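Alpha-14 giardin (PDB 3CHJ) binds calcium ions and, in a calcium-dependent way, phospholipids as an annexin, and may serve as a calcium-regulated structural link between the phospholipid bilayer and the underlying axoneme. Local coordinates at residues Leu169-Arg173 with Met207-Tyr212; Tyr196-Asp200 with Phe239-Pro243. All blocks are in the same frame, centred on the assembly; numbering follows the deposited sequence.

Contact 1 of 2, residues Leu169-Arg173 with Met207-Tyr212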
loop_
_atom_site.group_PDB
_atom_site.type_symbol
_atom_site.label_atom_id
_atom_site.label_comp_id
_atom_site.label_asym_id
_atom_site.label_seq_id
_atom_site.Cartn_x
_atom_site.Cartn_y
_atom_site.Cartn_z
ATOM N N LEU A 169 26.602 4.646 4.374
ATOM C CA LEU A 169 26.547 5.747 3.408
ATOM C C LEU A 169 27.631 5.593 2.346
ATOM O O LEU A 169 27.377 5.733 1.142
ATOM C CB LEU A 169 26.710 7.082 4.140
ATOM C CG LEU A 169 26.578 8.341 3.303
ATOM C CD1 LEU A 169 25.222 8.340 2.596
ATOM C CD2 LEU A 169 26.716 9.532 4.194
ATOM N N VAL A 170 28.854 5.310 2.799
ATOM C CA VAL A 170 29.961 5.074 1.900
ATOM C C VAL A 170 29.677 3.864 1.006
ATOM O O VAL A 170 29.914 3.889 -0.211
ATOM C CB VAL A 170 31.272 4.907 2.702
ATOM C CG1 VAL A 170 32.389 4.450 1.810
ATOM C CG2 VAL A 170 31.624 6.245 3.379
ATOM N N LEU A 171 29.136 2.812 1.614
ATOM C CA LEU A 171 28.812 1.589 0.888
ATOM C C LEU A 171 27.709 1.777 -0.169
ATOM O O LEU A 171 27.832 1.286 -1.300
ATOM C CB LEU A 171 28.430 0.481 1.877
ATOM C CG LEU A 171 29.619 -0.042 2.701
ATOM C CD1 LEU A 171 29.100 -0.886 3.848
ATOM C CD2 LEU A 171 30.576 -0.833 1.822
ATOM N N VAL A 172 26.657 2.509 0.200
ATOM C CA VAL A 172 25.579 2.727 -0.765
ATOM C C VAL A 172 25.977 3.675 -1.907
ATOM O O VAL A 172 25.567 3.479 -3.054
ATOM C CB VAL A 172 24.226 3.103 -0.114
ATOM C CG1 VAL A 172 24.110 4.599 0.248
ATOM C CG2 VAL A 172 23.090 2.664 -1.057
ATOM N N ARG A 173 26.806 4.668 -1.593
ATOM C CA ARG A 173 27.386 5.503 -2.643
ATOM C C ARG A 173 28.210 4.675 -3.624
ATOM O O ARG A 173 28.091 4.838 -4.841
ATOM C CB ARG A 173 28.224 6.639 -2.059
ATOM C CG ARG A 173 28.940 7.462 -3.114
ATOM C CD ARG A 173 27.956 8.287 -3.946
ATOM N NE ARG A 173 28.643 9.351 -4.693
ATOM C CZ ARG A 173 28.033 10.390 -5.261
ATOM N NH1 ARG A 173 26.715 10.516 -5.206
ATOM N NH2 ARG A 173 28.746 11.310 -5.902
ATOM N N MET A 207 21.843 12.705 5.113
ATOM C CA MET A 207 23.303 12.555 5.107
ATOM C C MET A 207 23.882 12.401 3.713
ATOM O O MET A 207 24.977 12.888 3.435
ATOM C CB MET A 207 23.744 11.369 5.974
ATOM C CG MET A 207 23.528 11.585 7.462
ATOM S SD MET A 207 23.781 10.071 8.419
ATOM C CE MET A 207 25.473 9.614 8.062
ATOM N N TYR A 208 23.165 11.695 2.836
ATOM C CA TYR A 208 23.620 11.450 1.484
ATOM C C TYR A 208 23.676 12.778 0.732
ATOM O O TYR A 208 24.687 13.110 0.112
ATOM C CB TYR A 208 22.678 10.417 0.811
ATOM C CG TYR A 208 23.140 9.989 -0.560
ATOM C CD1 TYR A 208 23.891 8.823 -0.740
ATOM C CD2 TYR A 208 22.837 10.749 -1.691
ATOM C CE1 TYR A 208 24.312 8.419 -2.012
ATOM C CE2 TYR A 208 23.246 10.371 -2.945
ATOM C CZ TYR A 208 24.006 9.204 -3.115
ATOM O OH TYR A 208 24.409 8.820 -4.373
ATOM N N SER A 209 22.592 13.547 0.810
ATOM C CA SER A 209 22.560 14.878 0.206
ATOM C C SER A 209 23.656 15.771 0.806
ATOM O O SER A 209 24.311 16.521 0.085
ATOM C CB SER A 209 21.184 15.510 0.395
ATOM O OG SER A 209 21.067 16.678 -0.415
ATOM N N ALA A 210 23.869 15.656 2.114
ATOM C CA ALA A 210 24.837 16.498 2.833
ATOM C C ALA A 210 26.262 16.197 2.391
ATOM O O ALA A 210 27.073 17.114 2.210
ATOM C CB ALA A 210 24.692 16.303 4.319
ATOM N N LYS A 211 26.561 14.913 2.198
ATOM C CA LYS A 211 27.917 14.463 1.897
ATOM C C LYS A 211 28.274 14.556 0.411
ATOM O O LYS A 211 29.434 14.819 0.081
ATOM C CB LYS A 211 28.133 13.031 2.415
ATOM C CG LYS A 211 29.586 12.544 2.300
ATOM C CD LYS A 211 29.732 11.123 2.835
ATOM C CE LYS A 211 31.158 10.612 2.695
ATOM N NZ LYS A 211 32.082 11.303 3.660
ATOM N N TYR A 212 27.286 14.340 -0.472
ATOM C CA TYR A 212 27.518 14.234 -1.912
ATOM C C TYR A 212 26.990 15.408 -2.725
ATOM O O TYR A 212 26.414 15.233 -3.806
ATOM C CB TYR A 212 27.023 12.875 -2.439
ATOM C CG TYR A 212 27.701 11.734 -1.712
ATOM C CD1 TYR A 212 29.077 11.536 -1.820
ATOM C CD2 TYR A 212 26.969 10.862 -0.903
ATOM C CE1 TYR A 212 29.710 10.500 -1.129
ATOM C CE2 TYR A 212 27.593 9.812 -0.210
ATOM C CZ TYR A 212 28.963 9.643 -0.332
ATOM O OH TYR A 212 29.606 8.628 0.340
HETATM O O HOH W 1 28.566 14.529 -6.031
#
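The guanidinium of Arg173 lies flat against the ring of Tyr212, with the planes 7° apart and the centres separated by 4.3 Å. This is an offset cation-pi stack where two helices of the all-helical annexin fold meet. Helix 162-177 carries the arginine, and Tyr212 directly follows helix 198-211. Arg173 CD sits over the centre of the Tyr212 ring, 3.8 Å from its centroid, as a CH-pi contact. The opposite face of that ring is covered by CG of the adjacent Lys211. A bend at chi2 (69°) lays the outer part of Arg173 along the ring.

At the guanidinium edge, NH1 donates in plane to Tyr208 OH. The strongest polar partner is Asp215, in a salt bridge with NH1; NE forms another with Glu177. Together they fix the rotation of the group.

Leu169 fills the apolar side of the contact. Its CD1 meets the edge of the Tyr208 ring, and its CD2 meets Met207 CB and the aliphatic part of Lys211. The helix segments cross at -76°, with axes 11.0 Å apart. A water receives a weak bond from Arg173 NH2 and donates to Tyr212 O, 3.2 Å away.

Contact 2 of 2, residues Tyr196-Asp200 with Phe239-Pro243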
loop_
_atom_site.group_PDB
_atom_site.type_symbol
_atom_site.label_atom_id
_atom_site.label_comp_id
_atom_site.label_asym_id
_atom_site.label_seq_id
_atom_site.Cartn_x
_atom_site.Cartn_y
_atom_site.Cartn_z
ATOM N N TYR A 196 16.587 -0.834 8.022
ATOM C CA TYR A 196 16.637 0.487 8.684
ATOM C C TYR A 196 15.276 0.877 9.252
ATOM O O TYR A 196 14.222 0.587 8.672
ATOM C CB TYR A 196 17.089 1.584 7.718
ATOM C CG TYR A 196 18.579 1.837 7.688
ATOM C CD1 TYR A 196 19.494 0.790 7.686
ATOM C CD2 TYR A 196 19.074 3.158 7.618
ATOM C CE1 TYR A 196 20.878 1.044 7.634
ATOM C CE2 TYR A 196 20.424 3.398 7.578
ATOM C CZ TYR A 196 21.318 2.339 7.591
ATOM O OH TYR A 196 22.668 2.622 7.536
ATOM N N THR A 197 15.296 1.533 10.406
ATOM C CA THR A 197 14.123 2.237 10.884
ATOM C C THR A 197 13.818 3.474 10.038
ATOM O O THR A 197 14.698 3.994 9.314
ATOM C CB THR A 197 14.302 2.704 12.354
ATOM O OG1 THR A 197 15.400 3.619 12.422
ATOM C CG2 THR A 197 14.592 1.514 13.267
ATOM N N ARG A 198 12.590 3.975 10.157
ATOM C CA ARG A 198 12.206 5.219 9.485
ATOM C C ARG A 198 13.140 6.369 9.882
ATOM O O ARG A 198 13.615 7.099 9.020
ATOM C CB ARG A 198 10.755 5.581 9.779
ATOM C CG ARG A 198 10.381 7.012 9.379
ATOM C CD ARG A 198 8.880 7.232 9.216
ATOM N NE ARG A 198 8.295 6.369 8.187
ATOM C CZ ARG A 198 7.518 5.327 8.460
ATOM N NH1 ARG A 198 7.208 5.031 9.722
ATOM N NH2 ARG A 198 7.014 4.590 7.474
ATOM N N ALA A 199 13.422 6.497 11.181
ATOM C CA ALA A 199 14.267 7.607 11.648
ATOM C C ALA A 199 15.668 7.516 11.068
ATOM O O ALA A 199 16.222 8.519 10.574
ATOM C CB ALA A 199 14.321 7.623 13.176
ATOM N N ASP A 200 16.249 6.317 11.102
ATOM C CA ASP A 200 17.584 6.111 10.522
ATOM C C ASP A 200 17.617 6.278 9.004
ATOM O O ASP A 200 18.594 6.787 8.458
ATOM C CB ASP A 200 18.172 4.765 10.926
ATOM C CG ASP A 200 18.542 4.711 12.399
ATOM O OD1 ASP A 200 18.655 5.807 13.003
ATOM O OD2 ASP A 200 18.727 3.590 12.928
ATOM N N PHE A 239 8.273 5.015 1.356
ATOM C CA PHE A 239 7.554 4.612 2.559
ATOM C C PHE A 239 8.325 4.966 3.823
ATOM O O PHE A 239 7.767 5.497 4.779
ATOM C CB PHE A 239 7.213 3.117 2.555
ATOM C CG PHE A 239 6.660 2.636 3.871
ATOM C CD1 PHE A 239 5.380 3.014 4.266
ATOM C CD2 PHE A 239 7.426 1.831 4.711
ATOM C CE1 PHE A 239 4.852 2.578 5.515
ATOM C CE2 PHE A 239 6.910 1.386 5.953
ATOM C CZ PHE A 239 5.621 1.768 6.332
ATOM N N LEU A 240 9.610 4.693 3.811
ATOM C CA LEU A 240 10.442 4.985 4.988
ATOM C C LEU A 240 10.539 6.496 5.163
ATOM O O LEU A 240 10.411 7.003 6.276
ATOM C CB LEU A 240 11.800 4.324 4.841
ATOM C CG LEU A 240 11.748 2.788 4.899
ATOM C CD1 LEU A 240 13.072 2.167 4.432
ATOM C CD2 LEU A 240 11.356 2.312 6.306
ATOM N N TYR A 241 10.680 7.222 4.065
ATOM C CA TYR A 241 10.926 8.654 4.150
ATOM C C TYR A 241 9.672 9.430 4.485
ATOM O O TYR A 241 9.696 10.276 5.380
ATOM C CB TYR A 241 11.557 9.190 2.872
ATOM C CG TYR A 241 12.189 10.535 3.099
ATOM C CD1 TYR A 241 13.393 10.631 3.792
ATOM C CD2 TYR A 241 11.588 11.688 2.639
ATOM C CE1 TYR A 241 13.991 11.851 4.035
ATOM C CE2 TYR A 241 12.181 12.942 2.886
ATOM C CZ TYR A 241 13.398 12.991 3.569
ATOM O OH TYR A 241 14.010 14.210 3.819
ATOM N N ASP A 242 8.586 9.162 3.758
ATOM C CA ASP A 242 7.290 9.818 4.009
ATOM C C ASP A 242 6.173 9.002 3.342
ATOM O O ASP A 242 6.026 9.081 2.117
ATOM C CB ASP A 242 7.267 11.219 3.438
ATOM C CG ASP A 242 6.004 11.997 3.823
ATOM O OD1 ASP A 242 4.970 11.376 4.176
ATOM O OD2 ASP A 242 6.045 13.241 3.745
ATOM N N PRO A 243 5.431 8.200 4.131
ATOM C CA PRO A 243 4.334 7.391 3.581
ATOM C C PRO A 243 3.400 8.103 2.603
ATOM O O PRO A 243 2.915 7.451 1.671
ATOM C CB PRO A 243 3.574 6.935 4.826
ATOM C CG PRO A 243 4.698 6.738 5.837
ATOM C CD PRO A 243 5.596 7.942 5.589
#
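This is a buried contact in which an arginine side chain grips the C-terminal end of a helix. Arg198 opens helix 198-211, and its guanidinium reaches the last turn of helix 227-241, where the chain passes through Asp242 into helix 243-254. The contact thus joins the start of helix 198-211 to the turn between helices 227-241 and 243-254 of the annexin fold. Here the backbones come near each other: the CA atoms of Arg198 and Leu240 are 4.8 Å apart.

Two carbonyls take the arginine. Arg198 NH2 donates to Phe239 O over 2.9 Å in an almost straight bond of 171°. The oxygen lies in the guanidinium plane, but the nitrogen stands above the carbonyl plane. Arg198 NE also reaches Leu240 O, at 2.9 Å, but that bond is weak, because it is well off straight. The Arg198 chain is nearly extended until chi3 (-60°), where it bends and brings NE and NH2 to the two oxygens.

The same Arg198 NH2 sits over one face of the Phe239 ring, 3.3 Å from Phe239 CZ and offset toward the rim. The two planes are 81° apart, so this is a cation-pi contact with the guanidinium upright on the ring, not stacked. Pro243 CG packs obliquely against Arg198 NH2 at 3.6 Å. Beside the arginine, Leu240 CD2 approaches Tyr196 O, which itself accepts a bond from Arg157.

Thr197 is the N-cap of helix 198-211, and its OG1 accepts from Asp200 N. NH1 of Arg198 forms a salt bridge with Glu112. The positive group therefore has both a carboxylate and carbonyls at a helix C-terminus as partners. This environment probably stabilises the positive charge where the side chain is partly shielded from solvent.

Overall arrangement
Contacts 1 and 2 share helix 198-211. Contact 2 uses its first turn and the residues just before it, while contact 1 uses its last turns and the residue that follows. Their centres are 16 Å apart. Their nearest atoms come within about 5 Å without touching. Along the chain the order is 169-173, 196-200, 207-212 and 239-243, so the segments alternate. One helix is thereby tied to helix 162-177 near one end and to helix 227-241 near the other. Contact 1 lies farther out, and its Val172 side chain is about 9 Å from the bound calcium ion. Contact 2 is nearer the centre of the chain.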